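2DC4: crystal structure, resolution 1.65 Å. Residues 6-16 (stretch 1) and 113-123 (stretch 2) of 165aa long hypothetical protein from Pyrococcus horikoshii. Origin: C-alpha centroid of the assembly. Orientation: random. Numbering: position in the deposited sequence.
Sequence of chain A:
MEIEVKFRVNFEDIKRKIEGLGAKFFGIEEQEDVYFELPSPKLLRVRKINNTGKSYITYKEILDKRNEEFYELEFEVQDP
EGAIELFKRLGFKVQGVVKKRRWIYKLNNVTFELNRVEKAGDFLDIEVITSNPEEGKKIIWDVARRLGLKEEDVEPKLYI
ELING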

# COMPACT_ATOMS: atom_id res chain seq x y z
N LYS A 6 -24.15 -4.10 12.86
CA LYS A 6 -23.97 -5.51 12.55
C LYS A 6 -25.00 -6.35 13.31
O LYS A 6 -25.28 -6.07 14.47
N PHE A 7 -25.54 -7.36 12.64
CA PHE A 7 -26.53 -8.25 13.25
C PHE A 7 -26.16 -9.71 13.09
O PHE A 7 -25.65 -10.13 12.04
N ARG A 8 -26.42 -10.51 14.12
CA ARG A 8 -26.16 -11.94 14.05
C ARG A 8 -27.44 -12.45 13.39
O ARG A 8 -28.54 -12.16 13.87
N VAL A 9 -27.31 -13.20 12.31
CA VAL A 9 -28.50 -13.64 11.59
C VAL A 9 -28.46 -15.07 11.07
O VAL A 9 -27.42 -15.73 11.11
N ASN A 10 -29.61 -15.52 10.57
CA ASN A 10 -29.68 -16.83 9.94
C ASN A 10 -29.54 -16.47 8.46
O ASN A 10 -30.40 -15.79 7.89
N PHE A 11 -28.44 -16.91 7.87
CA PHE A 11 -28.14 -16.62 6.47
C PHE A 11 -29.28 -16.77 5.47
O PHE A 11 -29.64 -15.82 4.78
N GLU A 12 -29.83 -17.97 5.38
CA GLU A 12 -30.90 -18.24 4.43
C GLU A 12 -32.14 -17.37 4.62
O GLU A 12 -32.68 -16.84 3.65
N ASP A 13 -32.58 -17.20 5.86
CA ASP A 13 -33.76 -16.40 6.14
C ASP A 13 -33.59 -14.93 5.77
O ASP A 13 -34.43 -14.35 5.09
N ILE A 14 -32.48 -14.33 6.21
CA ILE A 14 -32.25 -12.92 5.93
C ILE A 14 -31.97 -12.63 4.45
O ILE A 14 -32.33 -11.57 3.94
N LYS A 15 -31.32 -13.57 3.77
CA LYS A 15 -31.03 -13.40 2.35
C LYS A 15 -32.38 -13.29 1.63
O LYS A 15 -32.58 -12.42 0.78
N ARG A 16 -33.30 -14.17 2.01
CA ARG A 16 -34.64 -14.17 1.43
C ARG A 16 -35.35 -12.84 1.70
O ARG A 16 -35.98 -12.28 0.81
N GLU A 113 -24.39 -6.09 3.65
CA GLU A 113 -23.26 -7.00 3.48
C GLU A 113 -23.60 -8.22 4.31
O GLU A 113 -23.52 -8.19 5.54
N LEU A 114 -24.01 -9.30 3.64
CA LEU A 114 -24.37 -10.54 4.32
C LEU A 114 -23.12 -11.40 4.32
O LEU A 114 -22.68 -11.88 3.27
N ASN A 115 -22.56 -11.59 5.51
CA ASN A 115 -21.31 -12.33 5.65
C ASN A 115 -21.37 -13.70 6.29
O ASN A 115 -21.96 -13.87 7.36
N ARG A 116 -20.74 -14.68 5.63
CA ARG A 116 -20.64 -16.02 6.20
C ARG A 116 -19.17 -16.05 6.59
O ARG A 116 -18.29 -16.24 5.75
N VAL A 117 -18.92 -15.83 7.88
CA VAL A 117 -17.55 -15.71 8.42
C VAL A 117 -17.02 -17.02 9.01
O VAL A 117 -17.57 -17.60 9.95
N GLU A 118 -15.91 -17.51 8.40
CA GLU A 118 -15.26 -18.71 8.91
C GLU A 118 -14.92 -18.58 10.42
O GLU A 118 -14.42 -17.56 10.88
N LYS A 119 -15.31 -19.63 11.20
CA LYS A 119 -15.01 -19.67 12.64
C LYS A 119 -15.71 -18.56 13.45
O LYS A 119 -15.31 -18.23 14.56
N ALA A 120 -16.79 -17.99 12.92
CA ALA A 120 -17.52 -16.97 13.66
C ALA A 120 -19.03 -17.11 13.50
O ALA A 120 -19.77 -17.03 14.48
N GLY A 121 -19.49 -17.31 12.26
CA GLY A 121 -20.91 -17.45 12.02
C GLY A 121 -21.41 -16.53 10.92
O GLY A 121 -20.62 -16.00 10.15
N ASP A 122 -22.73 -16.33 10.85
CA ASP A 122 -23.30 -15.47 9.82
C ASP A 122 -23.75 -14.13 10.38
O ASP A 122 -24.43 -14.06 11.41
N PHE A 123 -23.37 -13.06 9.70
CA PHE A 123 -23.71 -11.72 10.15
C PHE A 123 -24.15 -10.85 8.99
O PHE A 123 -23.78 -11.09 7.84

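A helix that follows a strand can be fastened to a neighbouring hairpin by a few large side chains, each serving a different chemistry, and this pair of stretches illustrates the principle. Phe-123, Phe-11 and Leu-114 cover the most surface.

Phe-123 (chi1 m, -57°) forms an antiparallel, non-hydrogen-bonded pair with Arg-8, so the two side chains emerge on the same face of the sheet. Phe-123 CE2 lies over one face of the Arg-8 guanidinium, 3.7 Å from Arg-8 NE, while Lys-6, with chi1 and chi2 both t, brings its CD within 3.9 Å of Phe-123 CD2. The backbone holds this register: Val-9 N donates to Asp-122 O at 3.1 Å in an almost straight hydrogen bond, and Phe-123 CA makes a CA-H...O contact with Phe-7 O, also at 3.1 Å.

Leu-114, pointing toward the helix with chi1 t and chi2 p, supplies the apolar centre. Its CD1 meets Ile-14 CG2 at 3.5 Å and Val-9 CG2 at 3.9 Å; its CD2 reaches Phe-11 CE1 at 3.4 Å and Lys-15 CB at 3.7 Å.

Phe-11, chi1 t, also points inward, and its ring serves as a platform for Arg-116. The guanidinium lies flat on it, planes 4° apart, in an off-centre cation-pi arrangement, and Arg-116 CD sits over the face, 3.5 Å from Phe-11 CD1. Such stacking leaves the guanidinium edge free for polar partners: within the hairpin, Arg-116 NE donates to Asp-122 OD1 at 3.0 Å and Arg-116 NH2 to Asp-122 OD2 at 3.1 Å, a salt bridge that steadies the stacked group. A long salt bridge joins Arg-116 NH1 to Glu-12 OE1 at 3.9 Å, and a water bridges these same atoms. Another water accepts from Phe-11 N and donates to Asp-122 OD2, linking the helix start to the hairpin.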

# COMPACT_ATOMS: atom_id res chain seq x y z
CB LYS A 6 -22.56 -5.95 12.96
CG LYS A 6 -22.21 -7.39 12.59
CD LYS A 6 -20.84 -7.80 13.14
CE LYS A 6 -19.74 -6.91 12.60
NZ LYS A 6 -18.41 -7.30 13.14
CB PHE A 7 -27.91 -8.04 12.62
CG PHE A 7 -28.43 -6.63 12.73
CD1 PHE A 7 -28.03 -5.65 11.82
CD2 PHE A 7 -29.34 -6.29 13.72
CE1 PHE A 7 -28.52 -4.35 11.91
CE2 PHE A 7 -29.84 -4.99 13.82
CZ PHE A 7 -29.43 -4.02 12.91
CB ARG A 8 -25.98 -12.52 15.46
CG ARG A 8 -24.96 -13.64 15.56
CD ARG A 8 -24.42 -13.73 16.98
NE ARG A 8 -23.10 -14.33 17.01
CZ ARG A 8 -22.12 -13.95 17.83
NH1 ARG A 8 -22.33 -12.98 18.69
NH2 ARG A 8 -20.94 -14.53 17.77
CB VAL A 9 -28.74 -12.77 10.35
CG1 VAL A 9 -28.84 -11.31 10.73
CG2 VAL A 9 -27.60 -12.99 9.35
CB ASN A 10 -31.03 -17.51 10.18
CG ASN A 10 -31.15 -18.82 9.41
OD1 ASN A 10 -31.34 -18.81 8.19
ND2 ASN A 10 -31.03 -19.94 10.11
CB PHE A 11 -26.97 -17.47 5.99
CG PHE A 11 -26.54 -17.16 4.59
CD1 PHE A 11 -25.74 -16.05 4.34
CD2 PHE A 11 -26.98 -17.93 3.53
CE1 PHE A 11 -25.39 -15.71 3.04
CE2 PHE A 11 -26.64 -17.60 2.22
CZ PHE A 11 -25.84 -16.49 1.98
CB GLU A 12 -31.29 -19.72 4.49
CG GLU A 12 -30.21 -20.68 4.00
CD GLU A 12 -29.11 -20.93 5.02
OE1 GLU A 12 -28.12 -21.63 4.67
OE2 GLU A 12 -29.22 -20.45 6.17
CB ASP A 13 -34.14 -16.51 7.62
CG ASP A 13 -34.38 -17.95 8.06
OD1 ASP A 13 -35.10 -18.68 7.35
OD2 ASP A 13 -33.85 -18.35 9.12
CB ILE A 14 -31.12 -12.36 6.81
CG1 ILE A 14 -31.28 -10.85 6.95
CG2 ILE A 14 -29.76 -12.72 6.23
CD1 ILE A 14 -32.50 -10.43 7.76
CB LYS A 15 -30.24 -14.60 1.81
CG LYS A 15 -29.90 -14.53 0.33
CD LYS A 15 -28.98 -15.67 -0.08
CE LYS A 15 -28.61 -15.62 -1.55
NZ LYS A 15 -29.77 -15.82 -2.46
CB ARG A 16 -35.46 -15.34 2.01
CG ARG A 16 -36.88 -15.42 1.48
CD ARG A 16 -37.60 -16.68 1.94
NE ARG A 16 -36.70 -17.78 2.28
CZ ARG A 16 -36.58 -18.30 3.49
NH1 ARG A 16 -37.31 -17.84 4.50
NH2 ARG A 16 -35.73 -19.30 3.70
CB GLU A 113 -21.96 -6.37 3.97
CG GLU A 113 -21.64 -5.01 3.33
CD GLU A 113 -20.27 -4.48 3.71
OE1 GLU A 113 -19.90 -4.57 4.90
OE2 GLU A 113 -19.58 -3.96 2.82
CB LEU A 114 -25.51 -11.23 3.57
CG LEU A 114 -26.06 -12.52 4.18
CD1 LEU A 114 -26.38 -12.30 5.66
CD2 LEU A 114 -27.31 -12.94 3.41
CB ASN A 115 -20.33 -11.50 6.47
CG ASN A 115 -20.10 -10.13 5.89
OD1 ASN A 115 -19.65 -10.00 4.75
ND2 ASN A 115 -20.42 -9.10 6.66
CB ARG A 116 -20.96 -17.08 5.14
CG ARG A 116 -22.31 -16.85 4.48
CD ARG A 116 -22.99 -18.14 4.08
NE ARG A 116 -23.56 -18.82 5.24
CZ ARG A 116 -24.25 -19.96 5.17
NH1 ARG A 116 -24.46 -20.53 3.99
NH2 ARG A 116 -24.76 -20.49 6.27
CB VAL A 117 -17.53 -14.65 9.52
CG1 VAL A 117 -16.09 -14.41 9.96
CG2 VAL A 117 -18.12 -13.35 9.02
CB GLU A 118 -13.98 -18.98 8.07
CG GLU A 118 -14.30 -19.57 6.68
CD GLU A 118 -13.04 -20.08 6.00
OE1 GLU A 118 -12.98 -20.04 4.77
OE2 GLU A 118 -12.15 -20.61 6.68
CB LYS A 119 -13.49 -19.54 12.82
CG LYS A 119 -12.73 -20.70 12.17
CD LYS A 119 -11.22 -20.63 12.37
CE LYS A 119 -10.49 -21.75 11.64
NZ LYS A 119 -9.04 -21.58 11.81
CB ALA A 120 -17.07 -15.58 13.22
CB ASP A 122 -24.47 -16.19 9.14
CG ASP A 122 -24.06 -17.51 8.52
OD1 ASP A 122 -23.00 -17.55 7.87
OD2 ASP A 122 -24.79 -18.51 8.67
CB PHE A 123 -22.49 -11.05 10.80
CG PHE A 123 -21.92 -11.83 11.95
CD1 PHE A 123 -21.07 -12.91 11.74
CD2 PHE A 123 -22.24 -11.48 13.26
CE1 PHE A 123 -20.56 -13.64 12.81
CE2 PHE A 123 -21.74 -12.20 14.34
CZ PHE A 123 -20.90 -13.27 14.11
O HOH W 1 -27.17 -18.86 9.33
O HOH W 2 -25.89 -23.21 4.94